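Local coordinates for glutaredoxin (Methanosarcina mazei, PDB 3NZN), which probably acts as a small thiol-disulfide oxidoreductase, passing electrons through a redox-active dithiol that can close into a disulfide, at the interface of chains A and B. Sequence-based numbering; all coordinates share one arbitrary frame. Chains: chain A/B, Glutaredoxin.

The interface of chains A and B. Residues chain A 6-7; chain B 12-15, 50-52, 57.
The ring of A:Phe7 is covered on both faces: A:Leu6 CB sits over the centre of one, 4.3 Å above the plane, while B:Arg12 bends around the other. B:Arg12 CB lies 3.8 Å from the A:Phe7 ring centroid, and the chain, turned at chi3 (-64°), brings the guanidinium back across the rim, tilted 34° from the ring. There B:Arg12 NH2 comes to 3.5 Å from A:Phe7 CD2. The B:Gly13 backbone meets the ring edge in plane, its carbonyl O 3.6 Å from A:Phe7 CZ. On the backbone side of the ring, B:Leu57 CD2 packs against A:Phe7 CB. Within chain B, the B:Tyr51 ring backs the B:Gly13-B:Asn14 backbone, B:Asn14 N over its centre. An alanine at A:Phe7 would probably leave the B:Arg12 side chain without its flat support and weaken this segment's grip on chain B.

A:Leu6, with CG anti to the backbone N (chi1 163°), lays its methyls across neighbouring strands, CD1 over 49-53 and CD2 over 13-16. A:Leu6 CD1 meets B:Val52 CG2 tip to tip at a tight 3.4 Å, whereas A:Leu6 CD2 lies 3.5 Å from B:Asn14 carbonyl O. The A:Leu6 and B:Asp50 side chains pass in opposite directions, bringing A:Leu6 CD1 against B:Asp50 CB and carboxylate OD2. A loop near the N-terminus thus docks onto a neighbouring copy in the deposited assembly of four by van der Waals and CH-pi contacts, with no hydrogen bond or salt bridge across, although the structure alone does not show this to be physiological.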
# COMPACT_ATOMS: atom_id res chain seq x y z
N LEU A 6 -14.96 5.90 -5.83
CA LEU A 6 -16.28 5.20 -6.09
C LEU A 6 -17.05 5.02 -4.76
O LEU A 6 -18.28 4.77 -4.79
CB LEU A 6 -15.97 3.92 -6.74
CG LEU A 6 -16.94 2.84 -6.79
CD1 LEU A 6 -18.03 3.48 -7.64
CD2 LEU A 6 -16.25 1.58 -7.42
N PHE A 7 -16.34 4.96 -3.67
CA PHE A 7 -16.90 4.70 -2.38
C PHE A 7 -17.26 5.96 -1.65
O PHE A 7 -17.57 5.88 -0.45
CB PHE A 7 -15.92 3.82 -1.57
CG PHE A 7 -15.37 2.68 -2.39
CD1 PHE A 7 -16.27 1.69 -2.98
CD2 PHE A 7 -14.03 2.55 -2.63
CE1 PHE A 7 -15.73 0.73 -3.78
CE2 PHE A 7 -13.58 1.59 -3.47
CZ PHE A 7 -14.43 0.68 -3.98
N ARG B 12 -15.47 -3.12 -1.12
CA ARG B 12 -16.60 -2.24 -1.13
C ARG B 12 -17.20 -2.15 -2.51
O ARG B 12 -18.16 -1.48 -2.73
CB ARG B 12 -16.25 -0.87 -0.62
CG ARG B 12 -15.91 -0.85 0.88
CD ARG B 12 -15.00 0.22 1.28
NE ARG B 12 -13.72 -0.01 0.63
CZ ARG B 12 -12.88 0.91 0.33
NH1 ARG B 12 -11.81 0.65 -0.41
NH2 ARG B 12 -13.07 2.18 0.71
N GLY B 13 -16.60 -2.85 -3.50
CA GLY B 13 -16.96 -2.78 -4.90
C GLY B 13 -15.77 -2.53 -5.77
O GLY B 13 -14.65 -2.65 -5.35
N ASN B 14 -16.04 -2.22 -7.02
CA ASN B 14 -14.98 -2.10 -7.98
C ASN B 14 -15.46 -1.46 -9.26
O ASN B 14 -16.67 -1.23 -9.47
CB ASN B 14 -14.27 -3.45 -8.26
CG ASN B 14 -12.81 -3.27 -8.23
OD1 ASN B 14 -12.25 -2.39 -8.90
ND2 ASN B 14 -12.15 -4.06 -7.44
N HIS B 15 -14.51 -1.18 -10.12
CA HIS B 15 -14.69 -0.69 -11.50
C HIS B 15 -14.37 -1.83 -12.44
O HIS B 15 -13.32 -2.39 -12.32
CB HIS B 15 -13.76 0.49 -11.78
CG HIS B 15 -13.75 0.91 -13.18
ND1 HIS B 15 -14.83 1.26 -13.93
CD2 HIS B 15 -12.68 1.05 -13.99
CE1 HIS B 15 -14.44 1.60 -15.16
NE2 HIS B 15 -13.14 1.48 -15.21
N ASP B 50 -19.28 0.53 -12.61
CA ASP B 50 -18.86 0.34 -11.24
C ASP B 50 -19.94 -0.40 -10.47
O ASP B 50 -21.08 -0.21 -10.76
CB ASP B 50 -18.68 1.68 -10.54
CG ASP B 50 -17.65 2.57 -11.19
OD1 ASP B 50 -16.68 2.10 -11.64
OD2 ASP B 50 -17.83 3.76 -11.05
N TYR B 51 -19.54 -1.18 -9.47
CA TYR B 51 -20.45 -1.74 -8.50
C TYR B 51 -19.98 -1.37 -7.10
O TYR B 51 -18.80 -1.34 -6.84
CB TYR B 51 -20.70 -3.22 -8.69
CG TYR B 51 -19.49 -4.03 -8.55
CD1 TYR B 51 -19.18 -4.62 -7.39
CD2 TYR B 51 -18.58 -4.17 -9.60
CE1 TYR B 51 -18.10 -5.49 -7.21
CE2 TYR B 51 -17.41 -4.98 -9.47
CZ TYR B 51 -17.17 -5.64 -8.26
OH TYR B 51 -16.06 -6.38 -8.02
N VAL B 52 -20.96 -1.09 -6.25
CA VAL B 52 -20.70 -0.65 -4.89
C VAL B 52 -21.57 -1.41 -3.92
O VAL B 52 -22.78 -1.55 -4.14
CB VAL B 52 -21.02 0.85 -4.75
CG1 VAL B 52 -20.91 1.30 -3.31
CG2 VAL B 52 -20.14 1.61 -5.69
N LEU B 57 -19.86 0.44 2.97
CA LEU B 57 -19.41 1.85 2.99
C LEU B 57 -19.39 2.36 4.39
O LEU B 57 -20.06 1.86 5.24
CB LEU B 57 -20.29 2.72 2.11
CG LEU B 57 -20.35 2.31 0.67
CD1 LEU B 57 -21.29 3.16 -0.06
CD2 LEU B 57 -18.87 2.29 0.07